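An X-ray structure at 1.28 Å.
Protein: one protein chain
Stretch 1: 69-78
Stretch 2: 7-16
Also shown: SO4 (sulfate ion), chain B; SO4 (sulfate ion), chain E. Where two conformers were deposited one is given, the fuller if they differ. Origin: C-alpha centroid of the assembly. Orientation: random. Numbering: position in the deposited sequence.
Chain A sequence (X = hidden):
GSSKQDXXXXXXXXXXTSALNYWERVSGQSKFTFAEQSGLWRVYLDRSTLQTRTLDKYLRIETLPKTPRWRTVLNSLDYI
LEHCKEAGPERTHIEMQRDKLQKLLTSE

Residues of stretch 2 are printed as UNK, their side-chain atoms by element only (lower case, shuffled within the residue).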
# COMPACT_ATOMS: atom_id res chain seq x y z
N ARG A 69 20.38 -10.24 -2.12
CA ARG A 69 20.31 -8.78 -2.38
C ARG A 69 19.04 -8.27 -1.68
O ARG A 69 18.01 -8.09 -2.34
CB ARG A 69 20.34 -8.51 -3.88
CG ARG A 69 21.64 -8.90 -4.56
CD ARG A 69 21.63 -8.43 -6.01
NE ARG A 69 22.85 -8.72 -6.75
CZ ARG A 69 23.88 -7.89 -6.88
NH1 ARG A 69 23.86 -6.69 -6.33
NH2 ARG A 69 24.93 -8.26 -7.59
N TRP A 70 19.13 -8.05 -0.37
CA TRP A 70 17.98 -7.62 0.47
C TRP A 70 17.28 -6.38 -0.12
O TRP A 70 16.04 -6.36 -0.13
CB TRP A 70 18.44 -7.34 1.90
CG TRP A 70 19.14 -8.52 2.52
CD1 TRP A 70 20.48 -8.72 2.57
CD2 TRP A 70 18.53 -9.68 3.11
NE1 TRP A 70 20.76 -9.92 3.18
CE2 TRP A 70 19.58 -10.52 3.53
CE3 TRP A 70 17.21 -10.08 3.35
CZ2 TRP A 70 19.36 -11.75 4.15
CZ3 TRP A 70 16.99 -11.29 3.98
CH2 TRP A 70 18.05 -12.11 4.37
N ARG A 71 18.05 -5.38 -0.54
CA ARG A 71 17.43 -4.14 -1.06
C ARG A 71 16.67 -4.43 -2.36
O ARG A 71 15.61 -3.85 -2.56
CB ARG A 71 18.47 -3.05 -1.30
CG ARG A 71 19.20 -2.60 -0.05
CD ARG A 71 20.00 -1.34 -0.31
NE ARG A 71 20.89 -1.49 -1.45
CZ ARG A 71 21.54 -0.49 -2.05
NH1 ARG A 71 22.30 -0.75 -3.10
NH2 ARG A 71 21.41 0.75 -1.62
N THR A 72 17.22 -5.31 -3.19
CA THR A 72 16.54 -5.64 -4.47
C THR A 72 15.23 -6.37 -4.15
O THR A 72 14.23 -6.14 -4.85
CB THR A 72 17.46 -6.43 -5.39
OG1 THR A 72 18.59 -5.62 -5.70
CG2 THR A 72 16.75 -6.82 -6.66
N VAL A 73 15.23 -7.23 -3.13
CA VAL A 73 13.97 -7.91 -2.73
C VAL A 73 12.99 -6.86 -2.19
O VAL A 73 11.83 -6.88 -2.60
CB VAL A 73 14.24 -9.02 -1.70
CG1 VAL A 73 12.94 -9.53 -1.10
CG2 VAL A 73 15.04 -10.15 -2.31
N LEU A 74 13.44 -5.96 -1.31
CA LEU A 74 12.49 -4.94 -0.79
C LEU A 74 11.97 -4.07 -1.94
O LEU A 74 10.78 -3.74 -1.94
CB LEU A 74 13.18 -4.10 0.30
CG LEU A 74 13.45 -4.83 1.61
CD1 LEU A 74 14.29 -3.97 2.54
CD2 LEU A 74 12.15 -5.23 2.29
N ASN A 75 12.83 -3.74 -2.91
CA ASN A 75 12.39 -2.93 -4.08
C ASN A 75 11.36 -3.72 -4.89
O ASN A 75 10.45 -3.11 -5.45
CB ASN A 75 13.56 -2.53 -4.98
CG ASN A 75 14.48 -1.51 -4.34
OD1 ASN A 75 14.09 -0.83 -3.39
ND2 ASN A 75 15.69 -1.40 -4.85
N SER A 76 11.51 -5.04 -4.94
CA SER A 76 10.56 -5.93 -5.66
C SER A 76 9.20 -5.90 -4.96
O SER A 76 8.17 -5.77 -5.65
CB SER A 76 11.10 -7.33 -5.72
OG SER A 76 12.31 -7.38 -6.47
N LEU A 77 9.19 -6.07 -3.63
CA LEU A 77 7.92 -6.01 -2.87
C LEU A 77 7.27 -4.64 -3.09
O LEU A 77 6.05 -4.58 -3.34
CB LEU A 77 8.19 -6.25 -1.38
CG LEU A 77 8.93 -7.54 -1.01
CD1 LEU A 77 9.10 -7.65 0.49
CD2 LEU A 77 8.22 -8.77 -1.53
N ASP A 78 8.06 -3.56 -3.04
CA ASP A 78 7.51 -2.19 -3.23
C ASP A 78 6.95 -2.02 -4.64
O ASP A 78 5.87 -1.43 -4.79
CB ASP A 78 8.58 -1.13 -2.95
CG ASP A 78 8.99 -1.01 -1.49
OD1 ASP A 78 8.28 -1.57 -0.63
OD2 ASP A 78 10.02 -0.38 -1.23
N UNK A 7 16.11 -16.94 10.02
CA UNK A 7 14.73 -16.38 9.98
C UNK A 7 14.62 -15.38 8.83
O UNK A 7 13.64 -15.39 8.09
c UNK A 7 13.09 -14.97 11.40
c UNK A 7 11.92 -15.91 11.15
c UNK A 7 14.42 -15.73 11.32
c UNK A 7 12.96 -14.28 12.75
N UNK A 8 15.62 -14.51 8.69
CA UNK A 8 15.61 -13.52 7.63
C UNK A 8 15.51 -14.20 6.27
O UNK A 8 14.75 -13.75 5.41
se UNK A 8 18.59 -10.90 9.26
c UNK A 8 19.06 -10.22 7.49
c UNK A 8 16.85 -11.71 8.93
c UNK A 8 16.87 -12.65 7.74
N UNK A 9 16.27 -15.28 6.07
CA UNK A 9 16.26 -16.00 4.80
C UNK A 9 14.89 -16.65 4.57
O UNK A 9 14.38 -16.60 3.44
n UNK A 9 21.24 -16.72 2.48
c UNK A 9 19.95 -17.33 4.94
n UNK A 9 20.76 -18.81 1.68
c UNK A 9 20.70 -17.91 2.66
c UNK A 9 18.79 -16.36 4.77
n UNK A 9 20.10 -18.22 3.80
c UNK A 9 17.41 -17.01 4.78
N UNK A 10 14.30 -17.26 5.61
CA UNK A 10 12.97 -17.88 5.47
C UNK A 10 11.92 -16.82 5.14
O UNK A 10 11.06 -17.07 4.29
c UNK A 10 12.63 -18.61 6.74
N UNK A 11 11.98 -15.67 5.81
CA UNK A 11 10.99 -14.59 5.54
C UNK A 11 11.19 -14.06 4.12
O UNK A 11 10.19 -13.78 3.44
c UNK A 11 10.75 -14.02 7.99
c UNK A 11 11.10 -13.48 6.61
c UNK A 11 10.23 -12.29 6.26
N UNK A 12 12.44 -13.95 3.67
CA UNK A 12 12.72 -13.42 2.31
C UNK A 12 12.06 -14.32 1.26
O UNK A 12 11.46 -13.80 0.31
c UNK A 12 14.45 -10.96 1.33
c UNK A 12 16.19 -12.62 0.70
c UNK A 12 14.71 -12.42 0.98
c UNK A 12 14.24 -13.34 2.11
N UNK A 13 12.17 -15.64 1.42
CA UNK A 13 11.57 -16.59 0.44
C UNK A 13 10.04 -16.48 0.50
O UNK A 13 9.40 -16.44 -0.57
c UNK A 13 12.06 -18.03 0.66
c UNK A 13 13.55 -18.16 0.39
c UNK A 13 11.27 -19.02 -0.17
N UNK A 14 9.47 -16.46 1.71
CA UNK A 14 8.00 -16.33 1.88
C UNK A 14 7.53 -15.02 1.22
O UNK A 14 6.56 -15.06 0.44
c UNK A 14 5.20 -17.20 3.07
c UNK A 14 7.62 -16.34 3.36
o UNK A 14 4.00 -16.90 2.92
c UNK A 14 6.14 -16.12 3.62
o UNK A 14 5.68 -18.32 2.79
N UNK A 15 8.23 -13.93 1.49
CA UNK A 15 7.83 -12.61 0.95
C UNK A 15 7.89 -12.57 -0.58
O UNK A 15 6.95 -12.10 -1.21
c UNK A 15 8.71 -11.53 1.56
N UNK A 16 8.97 -13.10 -1.14
CA UNK A 16 9.16 -13.06 -2.58
C UNK A 16 8.12 -13.92 -3.29
O UNK A 16 7.50 -13.48 -4.25
se UNK A 16 11.25 -10.81 -3.63
c UNK A 16 10.57 -13.51 -2.95
c UNK A 16 11.62 -12.48 -2.66
c UNK A 16 11.60 -11.07 -5.54
S SO4 B . 21.52 -4.37 -3.77
O1 SO4 B . 21.51 -3.17 -4.56
O2 SO4 B . 20.19 -4.89 -3.63
O3 SO4 B . 22.05 -4.06 -2.47
O4 SO4 B . 22.35 -5.37 -4.39
S SO4 E . 23.89 2.59 -3.85
O1 SO4 E . 24.79 3.17 -2.89
O2 SO4 E . 22.53 2.81 -3.43
O3 SO4 E . 24.09 3.20 -5.13
O4 SO4 E . 24.14 1.17 -3.95

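Position 7 carries four carbons, forked at the second atom beyond the backbone, and lies out of reach of stretch 1; the late fork identifies Leu7, an exposed residue. At position 8 the side chain is an unbranched run of two carbons, a selenium and a terminal carbon; its CB bond points toward the first stretch, CB lies 3.6 Å from Trp70 CH2, and the chain curls back so that its last carbon sits over one face of the indole. This can only be selenomethionine, Met8. Met8 CE is 3.9 Å from the centroid of the six-membered ring of Trp70 and 20° off its normal, a CH-pi contact.

Position 9 has three carbons, a nitrogen, and then a carbon bearing two more nitrogens, and both its backbone nitrogen and its side chain approach Trp70; the terminal group is the guanidinium of Arg9. Arg9 N approaches the edge of the Trp70 ring, 4.0 Å from Trp70 CH2, and Arg9 CG lies 4.3 Å from the same atom, while the guanidinium nitrogens NH1 and NH2 are hydrogen-bonded elsewhere in the structure. A single carbon at position 10, out of reach of stretch 1, makes it Ala10. Position 11 has three carbons, one bearing the other two, and is buried but makes no contact with the first stretch; the branch falls at CB, so the residue is Val11.

At position 12 four carbons fork at the second, and the CB bond points toward the opposing helix, where the side chain meets Trp70 and Val73. This is Leu12. Its CD1 packs 3.2 Å from Val73 CG1, a tight apolar contact, and 3.5 Å from Trp70 CE3; its CD2 lies off-centre, 4.1 Å from the centroid of the Trp70 six-membered ring.

Position 13 again has three carbons branched at CB, and its CB bond points away from stretch 1: Val13. Three carbons, the third carrying two oxygens, define position 14 as Glu14, which is out of reach. Position 15 has a lone carbon, CB, 4.0 Å from Leu77 CD1, and its carbonyl O is closer still to that residue, 3.6 Å from Leu77 CD2; the single carbon makes it Ala15. At position 16 two carbons, a selenium and a terminal carbon run unbranched, the selenium reaching Val73 and the last carbon Ser76: a second selenomethionine, Met16. Its CB bond points sideways, but the m, m, m rotamer brings the end of the chain nearer, placing SE 3.3 Å from Val73 CG1 and CE 3.8 Å from Ser76 CB.

The contact therefore joins two helices running in broadly the same direction, at 31°, with axes 10.6 Å apart at closest approach. No hydrogen bond crosses it; 480 Å² is buried by apolar packing. Trp70 rests against Met8, Arg9 and Leu12, and Val73 fits against Leu12 and Met16, one turn apart. Ser76 meets Met16 through CB, while its hydroxyl bonds within its own helix, Ser76 OG donating to Thr72 O at 2.8 Å.

Stretch 2 (7-16) LMRAVLVEAM
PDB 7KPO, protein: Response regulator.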